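Local coordinates for protein KLLA0C04147p (Kluyveromyces lactis, PDB 5H2A) that probably binds and transfers sterols as an Osh1-type oxysterol-binding protein, of which this chain is the ankyrin-repeat part, at residues L14-C22 with L31-F39; K68-K77 with T112-I120. All coordinates share one frame; numbering follows the deposited sequence.

Overall arrangement
Both contacts join helices of the ankyrin-repeat domain of Osh1, which is wholly helix and loop. They follow one another along the chain: contact 1 closes before contact 2 opens. Contact 1 pairs helices 12-25 and 28-38 near the N-terminal end. Contact 2 pairs the ends of helices 64-74 and 108-115, nearer the middle of the chain. Their centres are about 21 Å apart. Leu-31, Cys-32 and Ile-35 of segment 31-39 pack against Ile-70 and Trp-74 of segment 68-77. Helix 64-74 thus lies against helix 28-38 and also against the segment 112-120, consistent with a continuous helical stack.

Contact 1 (L14-C22 with L31-F39); sequences LLKLKLLDC and LCHLIANEF
Leu-15 and Phe-39 meet through a CH-pi contact where helix 12-25 packs beside helix 28-38. CD2 of Leu-15 lies over one face of the Phe-39 ring, 3.8 Å from the ring centroid and 14° off its normal. Ile-35 CD1 covers the opposite face, so the ring is held between two aliphatic groups.

Leu-19 can be followed outward. Its CB comes to the edge of the phenyl ring, 4.1 Å from Phe-39 CZ. Its CG is anti to the backbone N (chi1 176°), and CD1 goes on to touch CD1 of Leu-31 at 3.8 Å. The same CD1 lies near Leu-34 CD2. The side chain therefore bridges the phenyl ring and Leu-31. Leu-34 points toward helix 12-25. Its CD2 fits between the CA of Leu-19 and the CB of Cys-22, 3.7 Å from the latter. At the far end the SG of Cys-22 rests against the backbone of Leu-31, with SG 3.6 Å from Leu-31 CA.

A salt bridge joins the two helices beside this apolar seam. The extended Lys-18 chain meets the bent Glu-38 chain at about a right angle. NZ of Lys-18 donates to Glu-38 OE2 at 2.9 Å and comes from above the carboxylate plane. A water donates to Glu-38 OE1 and weakly accepts from Lys-18 NZ, so both carboxylate oxygens are engaged.

Val-47 and Val-50 of helix 45-51 touch the phenyl ring. Tyr-57 and Ile-54 of helix 54-61 touch Leu-19. The two helix segments run nearly antiparallel at 164°, with axes 10.5 Å apart. An antiparallel helix pair with an apolar seam is consistent with the helical stacking of an ankyrin-repeat domain.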
loop_
_atom_site.group_PDB
_atom_site.type_symbol
_atom_site.label_atom_id
_atom_site.label_comp_id
_atom_site.label_asym_id
_atom_site.label_seq_id
_atom_site.Cartn_x
_atom_site.Cartn_y
_atom_site.Cartn_z
ATOM N N LEU A 14 21.240 -21.257 13.231
ATOM C CA LEU A 14 21.921 -20.701 14.399
ATOM C C LEU A 14 21.579 -19.229 14.616
ATOM O O LEU A 14 21.446 -18.774 15.763
ATOM C CB LEU A 14 23.432 -20.862 14.237
ATOM C CG LEU A 14 24.211 -21.136 15.507
ATOM C CD1 LEU A 14 23.762 -22.487 16.057
ATOM C CD2 LEU A 14 25.698 -21.135 15.185
ATOM N N LEU A 15 21.501 -18.450 13.535
ATOM C CA LEU A 15 21.077 -17.059 13.672
ATOM C C LEU A 15 19.686 -16.992 14.274
ATOM O O LEU A 15 19.424 -16.188 15.176
ATOM C CB LEU A 15 21.056 -16.366 12.307
ATOM C CG LEU A 15 22.286 -15.620 11.831
ATOM C CD1 LEU A 15 21.937 -14.947 10.505
ATOM C CD2 LEU A 15 22.712 -14.603 12.878
ATOM N N LYS A 16 18.784 -17.838 13.773
ATOM C CA LYS A 16 17.426 -17.889 14.290
ATOM C C LYS A 16 17.410 -18.282 15.758
ATOM O O LYS A 16 16.650 -17.711 16.551
ATOM C CB LYS A 16 16.603 -18.869 13.449
ATOM C CG LYS A 16 15.154 -18.985 13.848
ATOM C CD LYS A 16 14.362 -19.750 12.774
ATOM C CE LYS A 16 12.878 -19.774 13.100
ATOM N NZ LYS A 16 12.023 -20.069 11.903
ATOM N N LEU A 17 18.250 -19.250 16.145
ATOM C CA LEU A 17 18.302 -19.669 17.547
ATOM C C LEU A 17 18.696 -18.508 18.454
ATOM O O LEU A 17 18.072 -18.274 19.498
ATOM C CB LEU A 17 19.304 -20.816 17.721
ATOM C CG LEU A 17 19.315 -21.550 19.068
ATOM C CD1 LEU A 17 18.018 -22.350 19.226
ATOM C CD2 LEU A 17 20.528 -22.471 19.150
ATOM N N LYS A 18 19.760 -17.796 18.081
ATOM C CA LYS A 18 20.219 -16.651 18.860
ATOM C C LYS A 18 19.164 -15.556 18.905
ATOM O O LYS A 18 18.921 -14.962 19.962
ATOM C CB LYS A 18 21.519 -16.104 18.272
ATOM C CG LYS A 18 22.736 -17.019 18.470
ATOM C CD LYS A 18 23.900 -16.624 17.554
ATOM C CE LYS A 18 25.120 -17.541 17.778
ATOM N NZ LYS A 18 26.149 -17.426 16.696
ATOM N N LEU A 19 18.516 -15.291 17.769
ATOM C CA LEU A 19 17.535 -14.215 17.691
ATOM C C LEU A 19 16.302 -14.513 18.532
ATOM O O LEU A 19 15.812 -13.637 19.263
ATOM C CB LEU A 19 17.137 -13.985 16.233
ATOM C CG LEU A 19 16.031 -12.941 16.054
ATOM C CD1 LEU A 19 16.556 -11.555 16.433
ATOM C CD2 LEU A 19 15.524 -12.968 14.592
ATOM N N LEU A 20 15.755 -15.731 18.416
ATOM C CA LEU A 20 14.554 -16.059 19.183
ATOM C C LEU A 20 14.818 -16.011 20.675
ATOM O O LEU A 20 13.942 -15.599 21.448
ATOM C CB LEU A 20 14.011 -17.434 18.807
ATOM C CG LEU A 20 13.345 -17.475 17.439
ATOM C CD1 LEU A 20 12.958 -18.881 17.025
ATOM C CD2 LEU A 20 12.138 -16.548 17.435
ATOM N N ASP A 21 16.002 -16.452 21.099
ATOM C CA ASP A 21 16.321 -16.378 22.514
ATOM C C ASP A 21 16.311 -14.932 22.979
ATOM O O ASP A 21 15.739 -14.598 24.024
ATOM C CB ASP A 21 17.669 -17.022 22.790
ATOM C CG ASP A 21 18.055 -16.899 24.248
ATOM O OD1 ASP A 21 17.557 -17.711 25.052
ATOM O OD2 ASP A 21 18.828 -15.980 24.579
ATOM N N CYS A 22 16.911 -14.049 22.185
ATOM C CA CYS A 22 16.917 -12.628 22.519
ATOM C C CYS A 22 15.497 -12.056 22.524
ATOM O O CYS A 22 15.101 -11.337 23.450
ATOM C CB CYS A 22 17.804 -11.889 21.515
ATOM S SG CYS A 22 18.059 -10.143 21.906
ATOM N N LEU A 31 18.724 -6.373 22.002
ATOM C CA LEU A 31 18.509 -6.821 20.627
ATOM C C LEU A 31 19.447 -6.088 19.668
ATOM O O LEU A 31 20.075 -6.706 18.794
ATOM C CB LEU A 31 17.043 -6.594 20.238
ATOM C CG LEU A 31 16.686 -6.876 18.774
ATOM C CD1 LEU A 31 16.944 -8.365 18.430
ATOM C CD2 LEU A 31 15.243 -6.482 18.492
ATOM N N CYS A 32 19.563 -4.762 19.820
ATOM C CA CYS A 32 20.508 -4.011 18.982
ATOM C C CYS A 32 21.921 -4.574 19.101
ATOM O O CYS A 32 22.620 -4.766 18.097
ATOM C CB CYS A 32 20.503 -2.522 19.362
ATOM S SG CYS A 32 19.008 -1.632 18.911
ATOM N N HIS A 33 22.364 -4.826 20.332
ATOM C CA HIS A 33 23.702 -5.366 20.562
ATOM C C HIS A 33 23.891 -6.718 19.874
ATOM O O HIS A 33 24.963 -6.996 19.315
ATOM C CB HIS A 33 23.934 -5.492 22.065
ATOM C CG HIS A 33 25.324 -5.905 22.442
ATOM N ND1 HIS A 33 25.641 -7.190 22.820
ATOM C CD2 HIS A 33 26.468 -5.190 22.538
ATOM C CE1 HIS A 33 26.927 -7.258 23.115
ATOM N NE2 HIS A 33 27.452 -6.058 22.953
ATOM N N LEU A 34 22.865 -7.575 19.914
ATOM C CA LEU A 34 22.927 -8.861 19.223
ATOM C C LEU A 34 23.115 -8.668 17.724
ATOM O O LEU A 34 23.932 -9.353 17.086
ATOM C CB LEU A 34 21.644 -9.663 19.471
ATOM C CG LEU A 34 21.556 -11.023 18.750
ATOM C CD1 LEU A 34 22.472 -12.049 19.427
ATOM C CD2 LEU A 34 20.122 -11.537 18.669
ATOM N N ILE A 35 22.345 -7.752 17.139
ATOM C CA ILE A 35 22.477 -7.473 15.703
ATOM C C ILE A 35 23.906 -7.047 15.370
ATOM O O ILE A 35 24.513 -7.516 14.398
ATOM C CB ILE A 35 21.466 -6.390 15.279
ATOM C CG1 ILE A 35 20.020 -6.818 15.545
ATOM C CG2 ILE A 35 21.687 -5.938 13.825
ATOM C CD1 ILE A 35 19.652 -8.191 15.036
ATOM N N ALA A 36 24.461 -6.134 16.164
ATOM C CA ALA A 36 25.800 -5.623 15.864
ATOM C C ALA A 36 26.846 -6.727 15.937
ATOM O O ALA A 36 27.803 -6.751 15.147
ATOM C CB ALA A 36 26.156 -4.489 16.829
ATOM N N ASN A 37 26.666 -7.672 16.853
ATOM C CA ASN A 37 27.688 -8.673 17.104
ATOM C C ASN A 37 27.491 -9.972 16.321
ATOM O O ASN A 37 28.477 -10.653 16.019
ATOM C CB ASN A 37 27.751 -8.958 18.603
ATOM C CG ASN A 37 28.441 -7.837 19.361
ATOM O OD1 ASN A 37 27.795 -6.940 19.913
ATOM N ND2 ASN A 37 29.765 -7.845 19.325
ATOM N N GLU A 38 26.258 -10.341 15.971
ATOM C CA GLU A 38 26.014 -11.638 15.353
ATOM C C GLU A 38 25.423 -11.573 13.950
ATOM O O GLU A 38 25.472 -12.587 13.238
ATOM C CB GLU A 38 25.067 -12.485 16.224
ATOM C CG GLU A 38 25.573 -12.782 17.629
ATOM C CD GLU A 38 26.684 -13.820 17.658
ATOM O OE1 GLU A 38 27.428 -13.853 18.650
ATOM O OE2 GLU A 38 26.830 -14.597 16.693
ATOM N N PHE A 39 24.811 -10.460 13.555
ATOM C CA PHE A 39 24.195 -10.362 12.229
ATOM C C PHE A 39 25.173 -9.704 11.259
ATOM O O PHE A 39 24.966 -8.607 10.756
ATOM C CB PHE A 39 22.858 -9.618 12.312
ATOM C CG PHE A 39 21.726 -10.500 12.758
ATOM C CD1 PHE A 39 21.718 -11.020 14.048
ATOM C CD2 PHE A 39 20.706 -10.851 11.883
ATOM C CE1 PHE A 39 20.695 -11.871 14.460
ATOM C CE2 PHE A 39 19.679 -11.682 12.288
ATOM C CZ PHE A 39 19.675 -12.205 13.588
HETATM O O HOH W 1 28.001 -16.330 19.169
#

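Contact 2 (K68-K77 with T112-I120); sequences KDIVQNWTTK and TVLMNHPDI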
loop_
_atom_site.group_PDB
_atom_site.type_symbol
_atom_site.label_atom_id
_atom_site.label_comp_id
_atom_site.label_asym_id
_atom_site.label_seq_id
_atom_site.Cartn_x
_atom_site.Cartn_y
_atom_site.Cartn_z
ATOM N N LYS A 68 6.835 -2.646 20.158
ATOM C CA LYS A 68 6.697 -1.197 19.965
ATOM C C LYS A 68 8.028 -0.524 19.687
ATOM O O LYS A 68 8.116 0.371 18.833
ATOM C CB LYS A 68 6.048 -0.551 21.188
ATOM C CG LYS A 68 4.556 -0.806 21.267
ATOM C CD LYS A 68 4.018 -0.436 22.650
ATOM C CE LYS A 68 2.570 -0.845 22.802
ATOM N NZ LYS A 68 2.051 -0.408 24.135
ATOM N N ASP A 69 9.065 -0.904 20.429
ATOM C CA ASP A 69 10.382 -0.317 20.215
ATOM C C ASP A 69 10.914 -0.637 18.820
ATOM O O ASP A 69 11.528 0.221 18.167
ATOM C CB ASP A 69 11.361 -0.836 21.281
ATOM C CG ASP A 69 11.151 -0.189 22.651
ATOM O OD1 ASP A 69 10.595 0.923 22.709
ATOM O OD2 ASP A 69 11.553 -0.801 23.675
ATOM N N ILE A 70 10.762 -1.892 18.381
ATOM C CA ILE A 70 11.200 -2.268 17.037
ATOM C C ILE A 70 10.454 -1.448 15.991
ATOM O O ILE A 70 11.047 -0.931 15.036
ATOM C CB ILE A 70 10.991 -3.779 16.806
ATOM C CG1 ILE A 70 11.977 -4.605 17.650
ATOM C CG2 ILE A 70 11.134 -4.124 15.319
ATOM C CD1 ILE A 70 11.541 -6.086 17.762
ATOM N N VAL A 71 9.132 -1.331 16.151
ATOM C CA VAL A 71 8.324 -0.596 15.176
ATOM C C VAL A 71 8.726 0.873 15.163
ATOM O O VAL A 71 8.936 1.470 14.099
ATOM C CB VAL A 71 6.824 -0.765 15.481
ATOM C CG1 VAL A 71 5.995 0.265 14.685
ATOM C CG2 VAL A 71 6.369 -2.214 15.191
ATOM N N GLN A 72 8.862 1.472 16.353
ATOM C CA GLN A 72 9.161 2.900 16.416
ATOM C C GLN A 72 10.551 3.205 15.871
ATOM O O GLN A 72 10.748 4.218 15.182
ATOM C CB GLN A 72 9.022 3.400 17.854
ATOM C CG GLN A 72 9.266 4.895 17.995
ATOM C CD GLN A 72 8.436 5.720 17.016
ATOM O OE1 GLN A 72 7.201 5.667 17.030
ATOM N NE2 GLN A 72 9.113 6.482 16.156
ATOM N N ASN A 73 11.527 2.346 16.150
ATOM C CA ASN A 73 12.918 2.674 15.835
ATOM C C ASN A 73 13.410 2.160 14.487
ATOM O O ASN A 73 14.352 2.745 13.930
ATOM C CB ASN A 73 13.832 2.152 16.938
ATOM C CG ASN A 73 13.616 2.891 18.238
ATOM O OD1 ASN A 73 13.687 4.118 18.273
ATOM N ND2 ASN A 73 13.278 2.164 19.291
ATOM N N TRP A 74 12.832 1.089 13.954
ATOM C CA TRP A 74 13.341 0.498 12.724
ATOM C C TRP A 74 12.376 0.493 11.538
ATOM O O TRP A 74 12.767 0.023 10.472
ATOM C CB TRP A 74 13.782 -0.950 12.960
ATOM C CG TRP A 74 14.972 -1.138 13.879
ATOM C CD1 TRP A 74 15.783 -0.185 14.403
ATOM C CD2 TRP A 74 15.441 -2.398 14.381
ATOM N NE1 TRP A 74 16.759 -0.778 15.213
ATOM C CE2 TRP A 74 16.554 -2.139 15.211
ATOM C CE3 TRP A 74 15.023 -3.726 14.202
ATOM C CZ2 TRP A 74 17.261 -3.160 15.856
ATOM C CZ3 TRP A 74 15.727 -4.752 14.856
ATOM C CH2 TRP A 74 16.831 -4.459 15.670
ATOM N N THR A 75 11.127 0.951 11.671
ATOM C CA THR A 75 10.184 0.776 10.561
ATOM C C THR A 75 9.555 2.061 10.035
ATOM O O THR A 75 8.725 1.987 9.116
ATOM C CB THR A 75 9.035 -0.183 10.938
ATOM O OG1 THR A 75 8.074 0.497 11.763
ATOM C CG2 THR A 75 9.554 -1.403 11.668
ATOM N N THR A 76 9.900 3.220 10.567
ATOM C CA THR A 76 9.299 4.442 10.048
ATOM C C THR A 76 10.127 4.992 8.885
ATOM O O THR A 76 11.283 4.607 8.678
ATOM C CB THR A 76 9.178 5.506 11.140
ATOM O OG1 THR A 76 10.485 5.996 11.456
ATOM C CG2 THR A 76 8.537 4.923 12.395
ATOM N N LYS A 77 9.516 5.916 8.124
ATOM C CA LYS A 77 10.201 6.517 6.978
ATOM C C LYS A 77 11.556 7.087 7.361
ATOM O O LYS A 77 12.488 7.073 6.546
ATOM C CB LYS A 77 9.348 7.631 6.351
ATOM C CG LYS A 77 8.249 7.138 5.452
ATOM C CD LYS A 77 8.863 6.483 4.225
ATOM C CE LYS A 77 7.806 5.694 3.449
ATOM N NZ LYS A 77 6.445 6.020 4.012
ATOM N N THR A 112 -3.269 -3.174 17.034
ATOM C CA THR A 112 -3.477 -1.730 17.098
ATOM C C THR A 112 -2.220 -0.955 16.716
ATOM O O THR A 112 -2.290 0.010 15.946
ATOM C CB THR A 112 -3.945 -1.349 18.502
ATOM O OG1 THR A 112 -5.237 -1.923 18.729
ATOM C CG2 THR A 112 -4.038 0.161 18.652
ATOM N N VAL A 113 -1.064 -1.346 17.259
ATOM C CA VAL A 113 0.196 -0.678 16.906
ATOM C C VAL A 113 0.437 -0.743 15.401
ATOM O O VAL A 113 0.821 0.246 14.763
ATOM C CB VAL A 113 1.363 -1.313 17.683
ATOM C CG1 VAL A 113 2.719 -0.812 17.145
ATOM C CG2 VAL A 113 1.241 -1.007 19.181
ATOM N N LEU A 114 0.251 -1.922 14.812
ATOM C CA LEU A 114 0.525 -2.074 13.388
ATOM C C LEU A 114 -0.502 -1.326 12.527
ATOM O O LEU A 114 -0.130 -0.674 11.545
ATOM C CB LEU A 114 0.551 -3.566 13.047
ATOM C CG LEU A 114 1.736 -4.363 13.625
ATOM C CD1 LEU A 114 1.559 -5.857 13.310
ATOM C CD2 LEU A 114 3.030 -3.881 13.019
ATOM N N MET A 115 -1.800 -1.418 12.868
ATOM C CA MET A 115 -2.818 -0.689 12.095
ATOM C C MET A 115 -2.599 0.817 12.158
ATOM O O MET A 115 -2.996 1.540 11.235
ATOM C CB MET A 115 -4.237 -0.980 12.601
ATOM C CG MET A 115 -4.768 -2.426 12.393
ATOM S SD MET A 115 -5.023 -2.834 10.663
ATOM C CE MET A 115 -6.494 -1.881 10.223
ATOM N N ASN A 116 -1.999 1.308 13.245
ATOM C CA ASN A 116 -1.685 2.732 13.365
ATOM C C ASN A 116 -0.416 3.142 12.637
ATOM O O ASN A 116 -0.128 4.344 12.563
ATOM C CB ASN A 116 -1.580 3.119 14.841
ATOM C CG ASN A 116 -2.944 3.264 15.486
ATOM O OD1 ASN A 116 -3.946 3.446 14.795
ATOM N ND2 ASN A 116 -2.992 3.171 16.812
ATOM N N HIS A 117 0.349 2.203 12.099
ATOM C CA HIS A 117 1.551 2.556 11.346
ATOM C C HIS A 117 1.164 3.239 10.040
ATOM O O HIS A 117 0.402 2.658 9.251
ATOM C CB HIS A 117 2.385 1.306 11.051
ATOM C CG HIS A 117 3.781 1.601 10.601
ATOM N ND1 HIS A 117 4.068 2.200 9.394
ATOM C CD2 HIS A 117 4.974 1.355 11.191
ATOM C CE1 HIS A 117 5.376 2.321 9.264
ATOM N NE2 HIS A 117 5.950 1.806 10.336
ATOM N N PRO A 118 1.667 4.448 9.764
ATOM C CA PRO A 118 1.247 5.173 8.546
ATOM C C PRO A 118 1.473 4.420 7.248
ATOM O O PRO A 118 0.775 4.700 6.260
ATOM C CB PRO A 118 2.096 6.456 8.580
ATOM C CG PRO A 118 2.737 6.502 9.926
ATOM C CD PRO A 118 2.747 5.132 10.498
ATOM N N ASP A 119 2.420 3.479 7.202
ATOM C CA ASP A 119 2.733 2.747 5.978
ATOM C C ASP A 119 2.149 1.332 5.950
ATOM O O ASP A 119 2.450 0.567 5.023
ATOM C CB ASP A 119 4.255 2.688 5.789
ATOM C CG ASP A 119 4.903 4.057 5.923
ATOM O OD1 ASP A 119 4.344 5.016 5.363
ATOM O OD2 ASP A 119 5.942 4.182 6.606
ATOM N N ILE A 120 1.330 0.966 6.939
ATOM C CA ILE A 120 0.785 -0.385 6.995
ATOM C C ILE A 120 -0.029 -0.651 5.735
ATOM O O ILE A 120 -0.651 0.251 5.167
ATOM C CB ILE A 120 -0.081 -0.590 8.251
ATOM C CG1 ILE A 120 -0.242 -2.080 8.565
ATOM C CG2 ILE A 120 -1.463 0.061 8.070
ATOM C CD1 ILE A 120 1.103 -2.762 8.983
HETATM O O HOH W 2 8.100 3.005 6.606
HETATM O O HOH W 3 6.829 5.988 8.484
#
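NE2 of His-117 is directed at two oxygens of Thr-75, at the end of helix 64-74. The bond to OG1 is 2.9 Å long, and the oxygen lies 12° out of the ring plane. The second bond, to the Thr-75 carbonyl O, is weak. This joint links helix 64-74 to the turn that follows helix 108-115, within the ankyrin-repeat domain; segment 112-120 falls in the sequence range of the ankyrin-repeat family.

The imidazole is tied on its other side too. Backbone N of Asp-119 donates to ND1 at 3.0 Å, almost in the ring plane. Bonds at both nitrogens fix the rotation of the ring. They also imply that NE2 carries the proton and ND1 accepts. Thr-75 has OG1 between its backbone N and carbonyl carbon (chi1 78°), which lets the hydroxyl donate to Val-71 O while it accepts from the histidine.

On the CD2 side of the ring the contact turns apolar. CG1 of Val-71 meets the ring edge at His-117 CD2, 3.8 Å away, and also packs on CG1 of Val-113. Leu-114 CD2 lies near Val-71 CG2. Lys-68 lays its aliphatic chain across Val-113 CG2.

Past the end of helix 64-74, one water bridges Lys-77 N and Asp-119 OD2. In the salt bridge beside it, Lys-77 NZ reaches Asp-119 OD1 at 2.7 Å from above the carboxylate plane.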